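Local coordinates for protein dihydropyrimidinase (Brevibacillus agri, PDB 3SFW) that catalyses the reversible hydrolytic ring opening of dihydropyrimidines, probably at a two-zinc active site of the amidohydrolase type, at residues H183-G187 and D188-Y192; M153-K156 and N157-A161. All coordinates share one frame; numbering follows the deposited sequence.

Both contacts are local, each made within one continuous run of chain: contact 1 starts a helix and contact 2 closes a beta turn, and they illustrate how neighbouring loops can be built differently beside one metal site. Contact 1 is the more buried: it carries the chain from a zinc-binding histidine after strand 180-182 into helix 187-199. Contact 2, in the loop before helix 163-176, is partly buried and reaches solvent at N157 and V158. In contact 1 a side-chain oxygen, N186 OD1, caps backbone amides, whereas in contact 2 a backbone oxygen gathers three. The two loops meet through a salt bridge, D188 OD1 to K156 NZ at 2.8 Å, and through H183 CE1 packing against Y155 OH.

Contact 1: residues H183-G187 and D188-Y192; sequences HAENG and DVLDY. With ZN (zinc ion), chain D.
The amide of N186 turns its OD1 to the backbone N-H groups of D188 and V189 while its CG lies 3.7 Å from V189 CG2, the two side chains crossing at about a right angle, and a second flat group, the ring of H183, is gripped at its edge. There E185 OE1 receives the H183 NE2 proton at 2.6 Å, nearly in the ring plane and on the anti side of the carboxylate, and a zinc-bound water also lies in plane. Around the ring, Y155 and H239 bring their own rings up at steep angles. H183 ND1 binds the zinc at 2.2 Å, and H239 and the carboxylated K150 complete the protein ligands. E185 OE1 also forms a salt bridge with R212, so one oxygen joins the histidine to the arginine and fixes the turn of the ring.

L190 sends CD2 across E185 at about a right angle, touching E185 CB at 3.7 Å. Its CD1 sits 3.3 Å from N186 O, which also accepts the nearly straight bond from L190 N. With CG anti to the backbone N (chi1 -172°), N186 swings its amide toward the helix; OD1 takes V189 N at 3.0 Å, with the donor tilted 33° from the carbonyl plane, and D188 N only weakly. ND2 is held by E219 and by D163 of the second subunit. G187 O then accepts D191 N, continuing the helical pattern. This is an asparagine N-cap three residues after a metal-binding histidine, at the strand-to-helix junction of an amidohydrolase barrel.

Contact 2: residues M153-K156 and N157-A161; sequences MAYK and NVLMA
Y155 O collects the backbone N-H groups of V158, L159 and M160, closing a type II beta turn over K156 and N157 and tightening the chain beyond it. The three donors approach differently: L159 N lies in the carbonyl plane at 3.0 Å, V158 N is tilted from it, and M160 N stands above it at a longer 3.2 Å. One backbone oxygen thus holds three successive N-H groups.

The dense part is the inner side. M160, with CG anti to the backbone N (chi1 -169°) and an extended chain, runs back along M153-K156; its SD lies 3.7 Å from both CA and CB of K156, and its CE comes to 3.6 Å from M153 O. Reduced to an alanine, M160 would probably open a gap beside K156 CB and M153 O, now touched by SD and CE.

The outer side is looser. N157 and V158 are exposed, and N157 lies alongside K156, with ND2 touching K156 CG at 3.7 Å. K156 itself stretches away to salt bridges with D188 and with E164 of the second subunit.

Back on the packed side, F65 meets the Y155 ring edge-to-face. The Y155 side chain comes within about 4 Å of a zinc ion at its nearest atom. Y155 and the buried L159 run alongside each other in the same direction, and L159 CD1 reaches Y155 CD2 obliquely at 3.9 Å.

Contact 1: residues H183-G187 and D188-Y192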
loop_
_atom_site.group_PDB
_atom_site.type_symbol
_atom_site.label_atom_id
_atom_site.label_comp_id
_atom_site.label_asym_id
_atom_site.label_seq_id
_atom_site.Cartn_x
_atom_site.Cartn_y
_atom_site.Cartn_z
ATOM N N HIS A 183 -22.843 -8.439 -0.242
ATOM C CA HIS A 183 -23.038 -7.402 -1.264
ATOM C C HIS A 183 -22.479 -6.112 -0.652
ATOM O O HIS A 183 -23.096 -5.543 0.265
ATOM C CB HIS A 183 -24.562 -7.207 -1.586
ATOM C CG HIS A 183 -24.827 -6.065 -2.533
ATOM N ND1 HIS A 183 -25.388 -6.232 -3.788
ATOM C CD2 HIS A 183 -24.553 -4.737 -2.411
ATOM C CE1 HIS A 183 -25.482 -5.047 -4.376
ATOM N NE2 HIS A 183 -24.965 -4.130 -3.573
ATOM N N ALA A 184 -21.310 -5.668 -1.136
ATOM C CA ALA A 184 -20.565 -4.608 -0.422
ATOM C C ALA A 184 -20.697 -3.275 -1.170
ATOM O O ALA A 184 -19.802 -2.885 -1.935
ATOM C CB ALA A 184 -19.051 -4.998 -0.266
ATOM N N GLU A 185 -21.750 -2.527 -0.860
ATOM C CA GLU A 185 -21.770 -1.062 -1.159
ATOM C C GLU A 185 -22.304 -0.406 0.097
ATOM O O GLU A 185 -23.214 -0.976 0.756
ATOM C CB GLU A 185 -22.743 -0.712 -2.296
ATOM C CG GLU A 185 -22.432 -1.357 -3.668
ATOM C CD GLU A 185 -23.533 -1.065 -4.655
ATOM O OE1 GLU A 185 -24.644 -1.678 -4.524
ATOM O OE2 GLU A 185 -23.317 -0.134 -5.484
ATOM N N ASN A 186 -21.871 0.835 0.353
ATOM C CA ASN A 186 -22.411 1.509 1.547
ATOM C C ASN A 186 -23.843 1.974 1.293
ATOM O O ASN A 186 -24.088 2.934 0.538
ATOM C CB ASN A 186 -21.504 2.666 1.988
ATOM C CG ASN A 186 -21.941 3.234 3.317
ATOM O OD1 ASN A 186 -23.066 3.723 3.448
ATOM N ND2 ASN A 186 -21.072 3.173 4.298
ATOM N N GLY A 187 -24.807 1.272 1.873
ATOM C CA GLY A 187 -26.209 1.595 1.584
ATOM C C GLY A 187 -26.642 2.979 2.050
ATOM O O GLY A 187 -27.637 3.504 1.545
ATOM N N ASP A 188 -26.005 3.511 3.087
ATOM C CA ASP A 188 -26.420 4.853 3.576
ATOM C C ASP A 188 -25.941 5.960 2.664
ATOM O O ASP A 188 -26.681 6.935 2.382
ATOM C CB ASP A 188 -25.929 5.084 4.987
ATOM C CG ASP A 188 -26.674 4.210 6.004
ATOM O OD1 ASP A 188 -27.930 4.182 5.974
ATOM O OD2 ASP A 188 -26.023 3.543 6.803
ATOM N N VAL A 189 -24.719 5.819 2.179
ATOM C CA VAL A 189 -24.192 6.769 1.189
ATOM C C VAL A 189 -25.082 6.715 -0.035
ATOM O O VAL A 189 -25.482 7.748 -0.556
ATOM C CB VAL A 189 -22.723 6.390 0.755
ATOM C CG1 VAL A 189 -22.320 7.181 -0.553
ATOM C CG2 VAL A 189 -21.762 6.675 1.873
ATOM N N LEU A 190 -25.398 5.501 -0.504
ATOM C CA LEU A 190 -26.230 5.355 -1.713
ATOM C C LEU A 190 -27.645 5.954 -1.527
ATOM O O LEU A 190 -28.178 6.643 -2.429
ATOM C CB LEU A 190 -26.353 3.866 -2.095
ATOM C CG LEU A 190 -25.226 3.374 -3.024
ATOM C CD1 LEU A 190 -23.832 3.912 -2.596
ATOM C CD2 LEU A 190 -25.241 1.844 -3.074
ATOM N N ASP A 191 -28.254 5.679 -0.378
ATOM C CA ASP A 191 -29.627 6.199 -0.112
ATOM C C ASP A 191 -29.657 7.734 -0.203
ATOM O O ASP A 191 -30.561 8.304 -0.855
ATOM C CB ASP A 191 -30.140 5.748 1.273
ATOM C CG ASP A 191 -31.616 6.116 1.507
ATOM O OD1 ASP A 191 -31.896 7.009 2.344
ATOM O OD2 ASP A 191 -32.490 5.460 0.908
ATOM N N TYR A 192 -28.606 8.382 0.319
ATOM C CA TYR A 192 -28.551 9.861 0.339
ATOM C C TYR A 192 -28.327 10.367 -1.061
ATOM O O TYR A 192 -29.084 11.226 -1.537
ATOM C CB TYR A 192 -27.419 10.382 1.228
ATOM C CG TYR A 192 -27.381 11.897 1.207
ATOM C CD1 TYR A 192 -28.278 12.634 1.974
ATOM C CD2 TYR A 192 -26.604 12.564 0.263
ATOM C CE1 TYR A 192 -28.294 14.040 1.905
ATOM C CE2 TYR A 192 -26.635 13.953 0.149
ATOM C CZ TYR A 192 -27.456 14.679 0.992
ATOM O OH TYR A 192 -27.482 16.053 0.848
HETATM ZN ZN ZN D . -25.834 -7.965 -5.068
HETATM O O HOH W 1 -27.922 -7.960 -4.811
HETATM O O HOH W 2 -26.734 -6.672 -6.658
#

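Contact 2: residues M153-K156 and N157-A161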
loop_
_atom_site.group_PDB
_atom_site.type_symbol
_atom_site.label_atom_id
_atom_site.label_comp_id
_atom_site.label_asym_id
_atom_site.label_seq_id
_atom_site.Cartn_x
_atom_site.Cartn_y
_atom_site.Cartn_z
ATOM N N MET A 153 -25.238 -5.116 2.254
ATOM C CA MET A 153 -24.795 -3.904 2.961
ATOM C C MET A 153 -25.429 -2.685 2.310
ATOM O O MET A 153 -25.251 -1.562 2.801
ATOM C CB MET A 153 -23.260 -3.794 2.922
ATOM C CG MET A 153 -22.589 -5.013 3.590
ATOM S SD MET A 153 -20.794 -5.015 3.485
ATOM C CE MET A 153 -20.330 -3.874 4.832
ATOM N N ALA A 154 -26.143 -2.910 1.204
ATOM C CA ALA A 154 -26.907 -1.859 0.545
ATOM C C ALA A 154 -28.385 -2.267 0.429
ATOM O O ALA A 154 -28.832 -3.195 1.126
ATOM C CB ALA A 154 -26.286 -1.526 -0.843
ATOM N N TYR A 155 -29.148 -1.522 -0.383
ATOM C CA TYR A 155 -30.619 -1.695 -0.486
ATOM C C TYR A 155 -31.322 -1.361 0.825
ATOM O O TYR A 155 -32.068 -2.156 1.382
ATOM C CB TYR A 155 -30.982 -3.110 -0.967
ATOM C CG TYR A 155 -30.304 -3.519 -2.260
ATOM C CD1 TYR A 155 -30.562 -2.872 -3.472
ATOM C CD2 TYR A 155 -29.435 -4.610 -2.275
ATOM C CE1 TYR A 155 -29.914 -3.293 -4.672
ATOM C CE2 TYR A 155 -28.817 -5.030 -3.448
ATOM C CZ TYR A 155 -29.043 -4.384 -4.622
ATOM O OH TYR A 155 -28.445 -4.865 -5.768
ATOM N N LYS A 156 -31.048 -0.165 1.337
ATOM C CA LYS A 156 -31.682 0.303 2.575
ATOM C C LYS A 156 -33.223 0.128 2.599
ATOM O O LYS A 156 -33.917 0.344 1.582
ATOM C CB LYS A 156 -31.302 1.785 2.788
ATOM C CG LYS A 156 -31.706 2.332 4.159
ATOM C CD LYS A 156 -31.439 3.847 4.232
ATOM C CE LYS A 156 -31.216 4.325 5.680
ATOM N NZ LYS A 156 -30.335 5.570 5.699
ATOM N N ASN A 157 -33.727 -0.342 3.732
ATOM C CA ASN A 157 -35.157 -0.544 3.920
ATOM C C ASN A 157 -35.743 -1.662 3.068
ATOM O O ASN A 157 -36.954 -1.868 3.057
ATOM C CB ASN A 157 -35.933 0.758 3.637
ATOM C CG ASN A 157 -35.566 1.890 4.604
ATOM O OD1 ASN A 157 -35.411 1.678 5.814
ATOM N ND2 ASN A 157 -35.351 3.081 4.055
ATOM N N VAL A 158 -34.891 -2.404 2.360
ATOM C CA VAL A 158 -35.345 -3.574 1.609
ATOM C C VAL A 158 -34.567 -4.828 2.090
ATOM O O VAL A 158 -35.158 -5.750 2.682
ATOM C CB VAL A 158 -35.146 -3.369 0.077
ATOM C CG1 VAL A 158 -35.727 -4.575 -0.708
ATOM C CG2 VAL A 158 -35.833 -2.053 -0.400
ATOM N N LEU A 159 -33.259 -4.871 1.804
ATOM C CA LEU A 159 -32.422 -6.056 2.128
ATOM C C LEU A 159 -31.314 -5.730 3.123
ATOM O O LEU A 159 -30.724 -6.621 3.720
ATOM C CB LEU A 159 -31.777 -6.666 0.848
ATOM C CG LEU A 159 -32.688 -7.030 -0.329
ATOM C CD1 LEU A 159 -31.842 -7.604 -1.500
ATOM C CD2 LEU A 159 -33.780 -8.052 0.123
ATOM N N MET A 160 -31.054 -4.432 3.331
ATOM C CA MET A 160 -29.886 -4.002 4.076
ATOM C C MET A 160 -29.801 -4.455 5.530
ATOM O O MET A 160 -30.817 -4.505 6.233
ATOM C CB MET A 160 -29.762 -2.486 4.005
ATOM C CG MET A 160 -28.406 -1.969 4.531
ATOM S SD MET A 160 -28.462 -0.160 4.259
ATOM C CE MET A 160 -27.027 0.393 5.183
ATOM N N ALA A 161 -28.611 -4.941 5.907
ATOM C CA ALA A 161 -28.250 -5.257 7.297
ATOM C C ALA A 161 -27.155 -4.324 7.773
ATOM O O ALA A 161 -26.473 -3.692 6.961
ATOM C CB ALA A 161 -27.733 -6.718 7.403
#